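Local atomic coordinates of polyketide synthase (Synechococcus sp., PDB entry 4GOX), a protein that probably transfers a sulfonate group from the nucleotide PAPS to an intermediate of olefin biosynthesis, as the sulfotransferase domain of an olefin synthase. Residues H141-F146 with A205-Q210; L56-F61 with G65-E70; D236-N241 with G245-D250. One frame throughout, in Å; residues are numbered along the deposited sequence.

Contact 1: residues H141-F146 with A205-Q210; sequences HSEILF and ADRYLQ
Glu143 and Arg207 carry this contact by themselves, through a salt bridge laid out as a pair of hydrogen bonds. The guanidinium meets the carboxylate end-on: Arg207 NH1 donates to Glu143 OE1 at 2.9 Å, and Arg207 NH2 donates to Glu143 OE2, also at 2.9 Å and the straighter of the two at 161°. Each oxygen is approached on its syn side, and the two flat groups lie only 11° from coplanar, the match of two N-H groups to two oxygens that makes this residue pair so apt. In the glutamate, the bend at chi2 (-62°) turns the carboxylate toward Arg207.

In the fold, the bridge ties the last turn of helix 136-145 to the residue just before strand 208-212, the outermost strand at one end of the parallel sheet of this P-loop-like sulfotransferase. Strand 149-155, which follows that helix and lies beside strand 208-212, supplies the second partners.

Further hydrogen bonds fix both charged groups: Tyr151 OH bonds to Glu143 OE2, and Arg207 NH2 also donates to the carbonyl oxygen of Ala149. A glutamine in place of Glu143 would probably leave the arginine without its countercharge and with one of the two carboxylate oxygens that accept from it lost. Apolar contact is added by Val203 and Leu199, which touch the glutamate side chain.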
loop_
_atom_site.group_PDB
_atom_site.type_symbol
_atom_site.label_atom_id
_atom_site.label_comp_id
_atom_site.label_asym_id
_atom_site.label_seq_id
_atom_site.Cartn_x
_atom_site.Cartn_y
_atom_site.Cartn_z
ATOM N N HIS A 141 -1.577 14.512 -2.684
ATOM C CA HIS A 141 -3.015 14.442 -3.033
ATOM C C HIS A 141 -3.885 14.009 -1.846
ATOM O O HIS A 141 -5.020 14.475 -1.716
ATOM C CB HIS A 141 -3.240 13.483 -4.197
ATOM C CG HIS A 141 -4.517 13.691 -4.952
ATOM N ND1 HIS A 141 -4.984 12.735 -5.826
ATOM C CD2 HIS A 141 -5.376 14.739 -4.949
ATOM C CE1 HIS A 141 -6.094 13.232 -6.343
ATOM N NE2 HIS A 141 -6.357 14.446 -5.855
ATOM N N SER A 142 -3.343 13.153 -0.965
ATOM C CA SER A 142 -4.088 12.643 0.190
ATOM C C SER A 142 -4.418 13.747 1.191
ATOM O O SER A 142 -5.568 13.870 1.604
ATOM C CB SER A 142 -3.338 11.501 0.862
ATOM O OG SER A 142 -4.055 11.081 2.011
ATOM N N GLU A 143 -3.426 14.564 1.551
ATOM C CA GLU A 143 -3.641 15.669 2.472
ATOM C C GLU A 143 -4.570 16.730 1.883
ATOM O O GLU A 143 -5.261 17.411 2.647
ATOM C CB GLU A 143 -2.310 16.250 2.976
ATOM C CG GLU A 143 -1.618 15.284 3.938
ATOM C CD GLU A 143 -2.407 14.995 5.205
ATOM O OE1 GLU A 143 -2.661 15.950 5.973
ATOM O OE2 GLU A 143 -2.794 13.823 5.419
ATOM N N ILE A 144 -4.642 16.823 0.533
ATOM C CA ILE A 144 -5.577 17.711 -0.153
ATOM C C ILE A 144 -7.017 17.164 -0.052
ATOM O O ILE A 144 -7.941 17.921 0.236
ATOM C CB ILE A 144 -5.104 18.004 -1.619
ATOM C CG1 ILE A 144 -4.065 19.159 -1.609
ATOM C CG2 ILE A 144 -6.274 18.354 -2.564
ATOM C CD1 ILE A 144 -3.069 19.177 -2.738
ATOM N N LEU A 145 -7.205 15.854 -0.262
ATOM C CA LEU A 145 -8.538 15.221 -0.266
ATOM C C LEU A 145 -9.164 14.901 1.092
ATOM O O LEU A 145 -10.390 14.920 1.199
ATOM C CB LEU A 145 -8.530 13.920 -1.097
ATOM C CG LEU A 145 -8.168 14.004 -2.585
ATOM C CD1 LEU A 145 -7.993 12.603 -3.160
ATOM C CD2 LEU A 145 -9.208 14.809 -3.383
ATOM N N PHE A 146 -8.346 14.557 2.096
ATOM C CA PHE A 146 -8.818 14.066 3.397
ATOM C C PHE A 146 -8.390 14.867 4.609
ATOM O O PHE A 146 -7.262 15.362 4.664
ATOM C CB PHE A 146 -8.348 12.617 3.591
ATOM C CG PHE A 146 -8.640 11.703 2.427
ATOM C CD1 PHE A 146 -9.929 11.222 2.204
ATOM C CD2 PHE A 146 -7.618 11.283 1.580
ATOM C CE1 PHE A 146 -10.197 10.375 1.129
ATOM C CE2 PHE A 146 -7.887 10.423 0.520
ATOM C CZ PHE A 146 -9.176 9.983 0.296
ATOM N N ALA A 205 2.106 11.900 14.795
ATOM C CA ALA A 205 2.377 10.484 15.055
ATOM C C ALA A 205 0.995 9.839 15.191
ATOM O O ALA A 205 0.848 8.632 15.044
ATOM C CB ALA A 205 3.162 10.315 16.346
ATOM N N ASP A 206 -0.026 10.678 15.419
ATOM C CA ASP A 206 -1.430 10.301 15.480
ATOM C C ASP A 206 -1.915 9.815 14.108
ATOM O O ASP A 206 -2.854 9.028 14.055
ATOM C CB ASP A 206 -2.281 11.506 15.945
ATOM C CG ASP A 206 -2.030 11.952 17.382
ATOM O OD1 ASP A 206 -2.055 11.083 18.295
ATOM O OD2 ASP A 206 -1.857 13.172 17.604
ATOM N N ARG A 207 -1.287 10.296 12.990
ATOM C CA ARG A 207 -1.694 9.906 11.631
ATOM C C ARG A 207 -0.605 9.158 10.823
ATOM O O ARG A 207 -0.792 8.860 9.649
ATOM C CB ARG A 207 -2.306 11.101 10.862
ATOM C CG ARG A 207 -3.503 11.739 11.578
ATOM C CD ARG A 207 -4.458 12.478 10.658
ATOM N NE ARG A 207 -3.924 13.769 10.227
ATOM C CZ ARG A 207 -3.409 14.017 9.025
ATOM N NH1 ARG A 207 -2.949 15.228 8.731
ATOM N NH2 ARG A 207 -3.339 13.054 8.111
ATOM N N TYR A 208 0.495 8.809 11.467
ATOM C CA TYR A 208 1.595 8.114 10.815
ATOM C C TYR A 208 2.198 7.066 11.736
ATOM O O TYR A 208 2.469 7.351 12.902
ATOM C CB TYR A 208 2.666 9.135 10.417
ATOM C CG TYR A 208 3.967 8.553 9.914
ATOM C CD1 TYR A 208 4.074 8.050 8.616
ATOM C CD2 TYR A 208 5.125 8.612 10.689
ATOM C CE1 TYR A 208 5.295 7.601 8.114
ATOM C CE2 TYR A 208 6.346 8.137 10.206
ATOM C CZ TYR A 208 6.425 7.639 8.917
ATOM O OH TYR A 208 7.631 7.205 8.440
ATOM N N LEU A 209 2.438 5.877 11.196
ATOM C CA LEU A 209 3.058 4.771 11.911
ATOM C C LEU A 209 4.035 3.993 11.022
ATOM O O LEU A 209 3.634 3.466 9.985
ATOM C CB LEU A 209 1.966 3.805 12.428
ATOM C CG LEU A 209 2.433 2.561 13.211
ATOM C CD1 LEU A 209 2.743 2.901 14.664
ATOM C CD2 LEU A 209 1.376 1.489 13.178
ATOM N N GLN A 210 5.291 3.883 11.458
ATOM C CA GLN A 210 6.289 3.043 10.790
ATOM C C GLN A 210 6.116 1.603 11.242
ATOM O O GLN A 210 5.960 1.337 12.425
ATOM C CB GLN A 210 7.717 3.471 11.153
ATOM C CG GLN A 210 8.138 4.676 10.356
ATOM C CD GLN A 210 9.545 5.113 10.638
ATOM O OE1 GLN A 210 10.367 4.361 11.170
ATOM N NE2 GLN A 210 9.867 6.313 10.194
#

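Contact 2: residues L56-F61 with G65-E70; sequences LHLLPF and GDRHQE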
loop_
_atom_site.group_PDB
_atom_site.type_symbol
_atom_site.label_atom_id
_atom_site.label_comp_id
_atom_site.label_asym_id
_atom_site.label_seq_id
_atom_site.Cartn_x
_atom_site.Cartn_y
_atom_site.Cartn_z
ATOM N N LEU A 56 -6.259 -0.406 -5.355
ATOM C CA LEU A 56 -7.239 0.489 -5.988
ATOM C C LEU A 56 -6.583 1.397 -7.026
ATOM O O LEU A 56 -7.187 1.685 -8.066
ATOM C CB LEU A 56 -7.948 1.330 -4.903
ATOM C CG LEU A 56 -8.747 0.523 -3.854
ATOM C CD1 LEU A 56 -9.097 1.391 -2.658
ATOM C CD2 LEU A 56 -10.056 -0.050 -4.465
ATOM N N HIS A 57 -5.329 1.861 -6.750
ATOM C CA HIS A 57 -4.566 2.752 -7.637
ATOM C C HIS A 57 -5.376 3.985 -8.066
ATOM O O HIS A 57 -5.608 4.199 -9.253
ATOM C CB HIS A 57 -3.923 1.998 -8.840
ATOM C CG HIS A 57 -2.684 2.690 -9.350
ATOM N ND1 HIS A 57 -1.596 2.942 -8.513
ATOM C CD2 HIS A 57 -2.432 3.245 -10.562
ATOM C CE1 HIS A 57 -0.710 3.586 -9.258
ATOM N NE2 HIS A 57 -1.170 3.794 -10.496
ATOM N N LEU A 58 -5.870 4.747 -7.075
ATOM C CA LEU A 58 -6.714 5.941 -7.284
ATOM C C LEU A 58 -5.979 7.279 -7.042
ATOM O O LEU A 58 -6.130 8.212 -7.821
ATOM C CB LEU A 58 -7.908 5.873 -6.319
ATOM C CG LEU A 58 -8.972 4.784 -6.602
ATOM C CD1 LEU A 58 -9.925 4.629 -5.401
ATOM C CD2 LEU A 58 -9.749 5.126 -7.878
ATOM N N LEU A 59 -5.201 7.369 -5.955
ATOM C CA LEU A 59 -4.496 8.593 -5.544
ATOM C C LEU A 59 -3.693 9.359 -6.614
ATOM O O LEU A 59 -3.784 10.587 -6.591
ATOM C CB LEU A 59 -3.706 8.339 -4.253
ATOM C CG LEU A 59 -3.358 9.546 -3.367
ATOM C CD1 LEU A 59 -4.627 10.184 -2.789
ATOM C CD2 LEU A 59 -2.488 9.107 -2.210
ATOM N N PRO A 60 -2.968 8.721 -7.594
ATOM C CA PRO A 60 -2.196 9.510 -8.584
ATOM C C PRO A 60 -2.991 10.328 -9.586
ATOM O O PRO A 60 -2.394 11.065 -10.372
ATOM C CB PRO A 60 -1.439 8.433 -9.370
ATOM C CG PRO A 60 -1.435 7.223 -8.513
ATOM C CD PRO A 60 -2.703 7.276 -7.761
ATOM N N PHE A 61 -4.318 10.171 -9.608
ATOM C CA PHE A 61 -5.171 10.773 -10.643
ATOM C C PHE A 61 -6.182 11.739 -10.100
ATOM O O PHE A 61 -6.629 11.604 -8.970
ATOM C CB PHE A 61 -5.901 9.634 -11.385
ATOM C CG PHE A 61 -4.957 8.509 -11.761
ATOM C CD1 PHE A 61 -4.028 8.674 -12.794
ATOM C CD2 PHE A 61 -4.951 7.319 -11.047
ATOM C CE1 PHE A 61 -3.145 7.639 -13.132
ATOM C CE2 PHE A 61 -4.045 6.300 -11.365
ATOM C CZ PHE A 61 -3.150 6.468 -12.412
ATOM N N GLY A 65 -11.145 9.697 -15.714
ATOM C CA GLY A 65 -10.741 9.941 -17.097
ATOM C C GLY A 65 -9.227 9.951 -17.229
ATOM O O GLY A 65 -8.676 9.257 -18.088
ATOM N N ASP A 66 -8.532 10.696 -16.341
ATOM C CA ASP A 66 -7.052 10.737 -16.317
ATOM C C ASP A 66 -6.519 9.348 -16.039
ATOM O O ASP A 66 -5.566 8.906 -16.690
ATOM C CB ASP A 66 -6.515 11.670 -15.214
ATOM C CG ASP A 66 -7.076 13.065 -15.250
ATOM O OD1 ASP A 66 -7.039 13.687 -16.319
ATOM O OD2 ASP A 66 -7.560 13.528 -14.210
ATOM N N ARG A 67 -7.152 8.669 -15.066
ATOM C CA ARG A 67 -6.808 7.321 -14.629
ATOM C C ARG A 67 -6.898 6.388 -15.820
ATOM O O ARG A 67 -5.918 5.712 -16.122
ATOM C CB ARG A 67 -7.719 6.889 -13.467
ATOM C CG ARG A 67 -7.405 5.522 -12.892
ATOM C CD ARG A 67 -8.117 5.347 -11.559
ATOM N NE ARG A 67 -7.830 4.065 -10.916
ATOM C CZ ARG A 67 -8.426 2.918 -11.235
ATOM N NH1 ARG A 67 -9.322 2.875 -12.212
ATOM N NH2 ARG A 67 -8.132 1.808 -10.576
ATOM N N HIS A 68 -8.009 6.444 -16.569
ATOM C CA HIS A 68 -8.158 5.625 -17.761
ATOM C C HIS A 68 -7.140 5.990 -18.841
ATOM O O HIS A 68 -6.561 5.087 -19.426
ATOM C CB HIS A 68 -9.579 5.682 -18.296
ATOM C CG HIS A 68 -9.804 4.773 -19.458
ATOM N ND1 HIS A 68 -9.712 3.400 -19.325
ATOM C CD2 HIS A 68 -10.116 5.071 -20.741
ATOM C CE1 HIS A 68 -9.972 2.905 -20.527
ATOM N NE2 HIS A 68 -10.217 3.872 -21.412
ATOM N N GLN A 69 -6.878 7.294 -19.068
ATOM C CA GLN A 69 -5.881 7.726 -20.061
ATOM C C GLN A 69 -4.497 7.174 -19.728
ATOM O O GLN A 69 -3.853 6.581 -20.598
ATOM C CB GLN A 69 -5.823 9.268 -20.204
ATOM C CG GLN A 69 -6.982 9.896 -20.993
ATOM C CD GLN A 69 -7.134 9.395 -22.420
ATOM O OE1 GLN A 69 -6.173 9.340 -23.204
ATOM N NE2 GLN A 69 -8.359 9.030 -22.793
ATOM N N GLU A 70 -4.066 7.328 -18.455
ATOM C CA GLU A 70 -2.762 6.855 -17.978
ATOM C C GLU A 70 -2.662 5.320 -17.928
ATOM O O GLU A 70 -1.683 4.758 -18.430
ATOM C CB GLU A 70 -2.408 7.465 -16.608
ATOM C CG GLU A 70 -2.152 8.974 -16.612
ATOM C CD GLU A 70 -1.334 9.511 -15.442
ATOM O OE1 GLU A 70 -0.404 8.807 -14.979
ATOM O OE2 GLU A 70 -1.618 10.648 -14.995
#
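Phe61 and Arg67 bring the two backbones to their nearest approach, 5.5 Å between Phe61 CA and Arg67 CA. Segment 56-61 is irregular and ends in a type I beta turn from Leu58 to Phe61, whereas 65-70 is helical, so the chain doubles back and the helix lies against the loop that leads into it.

Arg67 spans the gap. With CG anti to the backbone N (chi1 -177°) and the chain extended as far as NE, the guanidinium reaches two loop carbonyls. NH2 of Arg67 donates to Leu56 O at 2.7 Å, almost in line with that carbonyl, and NE of Arg67 donates to His57 O at 2.8 Å, from above the carbonyl plane. Gly77 O takes a further bond from NH2, and an arginine suits a buried place where several carbonyls need donors.

This pairing joins helix 64-71 to the loop after the edge strand 50-51 of the parallel sheet, and helices 79-88 and 109-119 pack on its leucines.

Phe61 supplies the apolar half. Arg67 CA sits over one face of its ring in a CH-pi contact, 3.8 Å from the centroid, with Arg67 CG over the same face; Pro60 CB covers the opposite face. Glu70 CD meets the ring edge at Phe61 CE1, 3.5 Å away. Leu58 CD2 lies over a face of the guanidinium, 3.7 Å from Arg67 NE.

Contact 3: residues D236-N241 with G245-D250; sequences DEALLN and GDRLTD
Arg247 reaches from the later segment to the backbone of Ala238 and is the side chain on which this contact depends. Its CB points toward segment 236-241, and CG stands beside the backbone N, anti to the carbonyl carbon (chi1 -49°). The chain then bends at chi2 (-115°), an uncommon value, before running on extended through CD to NE. CB, CG and CD act as the spacer that spans the distance between the two segments. NE makes a weak hydrogen bond to Ser244 O, just before the segment.

From CZ outward the group becomes a two-pronged donor. NH2 of Arg247 gives a hydrogen bond to Ala238 O at 2.7 Å, and NH1 of Arg247 gives a more bent one to the same Ala238 O at 3.0 Å. That oxygen lies almost exactly in the guanidinium plane, at its edge, while both donors stand well off the carbonyl's own plane. Ala238 O also accepts from Asn241 N at 3.0 Å, so three N-H groups converge on one carbonyl. Asn241 O lies over a guanidinium face, 2.9 Å from Arg247 NH2, but the angle is too poor for a hydrogen bond. NH1 donates again to Val42 O of helix 37-45. The small methyl of Ala238, its CB 3.7 Å from Arg247 NH2, probably helps the guanidinium come in close.

An aspartate closes a turn in each segment. Asp236 OD2 accepts from Ala238 N at 2.9 Å through its anti lone pair, and Asp246 OD1 accepts from Leu248 N at 3.1 Å. These are Asx turns, the first at the start of the 3-10 segment 237-240; Arg247, the middle residue of the second, ties together two parts of the irregular region joining helices 220-231 and 289-297.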
loop_
_atom_site.group_PDB
_atom_site.type_symbol
_atom_site.label_atom_id
_atom_site.label_comp_id
_atom_site.label_asym_id
_atom_site.label_seq_id
_atom_site.Cartn_x
_atom_site.Cartn_y
_atom_site.Cartn_z
ATOM N N ASP A 236 -7.852 -8.900 16.182
ATOM C CA ASP A 236 -8.674 -10.038 15.784
ATOM C C ASP A 236 -7.712 -11.097 15.275
ATOM O O ASP A 236 -6.792 -10.781 14.520
ATOM C CB ASP A 236 -9.654 -9.624 14.671
ATOM C CG ASP A 236 -10.681 -10.678 14.316
ATOM O OD1 ASP A 236 -11.887 -10.413 14.493
ATOM O OD2 ASP A 236 -10.281 -11.758 13.838
ATOM N N GLU A 237 -7.951 -12.347 15.658
ATOM C CA GLU A 237 -7.137 -13.521 15.317
ATOM C C GLU A 237 -6.983 -13.760 13.819
ATOM O O GLU A 237 -5.951 -14.284 13.402
ATOM C CB GLU A 237 -7.681 -14.792 16.008
ATOM C CG GLU A 237 -7.369 -14.871 17.494
ATOM C CD GLU A 237 -5.905 -14.928 17.892
ATOM O OE1 GLU A 237 -5.543 -14.261 18.888
ATOM O OE2 GLU A 237 -5.123 -15.644 17.222
ATOM N N ALA A 238 -8.011 -13.390 13.017
ATOM C CA ALA A 238 -8.022 -13.535 11.558
ATOM C C ALA A 238 -6.835 -12.815 10.915
ATOM O O ALA A 238 -6.376 -13.234 9.855
ATOM C CB ALA A 238 -9.324 -13.001 10.989
ATOM N N LEU A 239 -6.312 -11.767 11.581
ATOM C CA LEU A 239 -5.139 -11.014 11.115
ATOM C C LEU A 239 -3.933 -11.926 10.955
ATOM O O LEU A 239 -3.075 -11.651 10.122
ATOM C CB LEU A 239 -4.762 -9.901 12.103
ATOM C CG LEU A 239 -5.713 -8.717 12.260
ATOM C CD1 LEU A 239 -5.255 -7.844 13.383
ATOM C CD2 LEU A 239 -5.828 -7.905 10.985
ATOM N N LEU A 240 -3.856 -12.990 11.772
ATOM C CA LEU A 240 -2.731 -13.923 11.761
ATOM C C LEU A 240 -2.883 -15.064 10.759
ATOM O O LEU A 240 -1.975 -15.896 10.644
ATOM C CB LEU A 240 -2.474 -14.476 13.184
ATOM C CG LEU A 240 -2.148 -13.444 14.282
ATOM C CD1 LEU A 240 -2.028 -14.109 15.624
ATOM C CD2 LEU A 240 -0.856 -12.678 13.976
ATOM N N ASN A 241 -4.013 -15.112 10.032
ATOM C CA ASN A 241 -4.266 -16.201 9.090
ATOM C C ASN A 241 -4.562 -15.677 7.687
ATOM O O ASN A 241 -5.682 -15.862 7.202
ATOM C CB ASN A 241 -5.384 -17.101 9.627
ATOM C CG ASN A 241 -5.083 -17.654 10.999
ATOM O OD1 ASN A 241 -4.368 -18.653 11.146
ATOM N ND2 ASN A 241 -5.570 -16.975 12.036
ATOM N N GLY A 245 -9.832 -18.252 4.184
ATOM C CA GLY A 245 -11.016 -17.552 3.682
ATOM C C GLY A 245 -10.764 -16.681 2.461
ATOM O O GLY A 245 -9.676 -16.731 1.875
ATOM N N ASP A 246 -11.780 -15.879 2.057
ATOM C CA ASP A 246 -11.672 -14.990 0.893
ATOM C C ASP A 246 -11.174 -13.605 1.319
ATOM O O ASP A 246 -11.893 -12.858 1.996
ATOM C CB ASP A 246 -13.003 -14.905 0.106
ATOM C CG ASP A 246 -12.890 -14.438 -1.351
ATOM O OD1 ASP A 246 -12.023 -13.565 -1.642
ATOM O OD2 ASP A 246 -13.691 -14.918 -2.194
ATOM N N ARG A 247 -9.929 -13.281 0.917
ATOM C CA ARG A 247 -9.243 -12.017 1.212
ATOM C C ARG A 247 -8.998 -11.216 -0.087
ATOM O O ARG A 247 -8.211 -10.257 -0.096
ATOM C CB ARG A 247 -7.901 -12.306 1.924
ATOM C CG ARG A 247 -8.005 -13.273 3.093
ATOM C CD ARG A 247 -7.660 -12.581 4.386
ATOM N NE ARG A 247 -8.027 -13.387 5.548
ATOM C CZ ARG A 247 -7.467 -13.280 6.747
ATOM N NH1 ARG A 247 -6.486 -12.405 6.957
ATOM N NH2 ARG A 247 -7.882 -14.039 7.747
ATOM N N LEU A 248 -9.697 -11.606 -1.180
ATOM C CA LEU A 248 -9.597 -11.003 -2.521
ATOM C C LEU A 248 -8.134 -11.093 -3.018
ATOM O O LEU A 248 -7.427 -10.082 -3.125
ATOM C CB LEU A 248 -10.158 -9.546 -2.589
ATOM C CG LEU A 248 -11.443 -9.183 -1.807
ATOM C CD1 LEU A 248 -11.829 -7.739 -2.052
ATOM C CD2 LEU A 248 -12.611 -10.106 -2.149
ATOM N N THR A 249 -7.684 -12.346 -3.231
ATOM C CA THR A 249 -6.336 -12.724 -3.674
ATOM C C THR A 249 -6.396 -13.485 -5.009
ATOM O O THR A 249 -5.367 -13.641 -5.668
ATOM C CB THR A 249 -5.636 -13.588 -2.591
ATOM O OG1 THR A 249 -6.415 -14.765 -2.307
ATOM C CG2 THR A 249 -5.345 -12.814 -1.309
ATOM N N ASP A 250 -7.602 -13.976 -5.376
ATOM C CA ASP A 250 -7.926 -14.754 -6.581
ATOM C C ASP A 250 -7.571 -14.070 -7.910
ATOM O O ASP A 250 -7.749 -12.865 -8.070
ATOM C CB ASP A 250 -9.405 -15.192 -6.561
ATOM C CG ASP A 250 -10.371 -14.149 -6.017
ATOM O OD1 ASP A 250 -10.390 -13.939 -4.782
ATOM O OD2 ASP A 250 -11.121 -13.560 -6.822
#

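The contacts follow one another along the chain as 2, 1 and 3, each closing before the next opens. Contacts 1 and 2, with centres 20 Å apart, touch directly: His141 of helix 136-145 makes a probable hydrogen bond from ND1 to Leu59 O, 2.6 Å away. They concern opposite margins of the five-stranded parallel sheet, whose outermost strands are 50-51 and 208-212. Contact 3 stands apart, its centre 25 Å from contact 1 and 27 Å from contact 2, in the region after helix 220-231. Contacts 1 and 2 thus fasten peripheral elements around the sheet, while contact 3 joins parts of that later region, its Arg247 side chain about 11 Å from the bound adenosine-3'-5'-diphosphate.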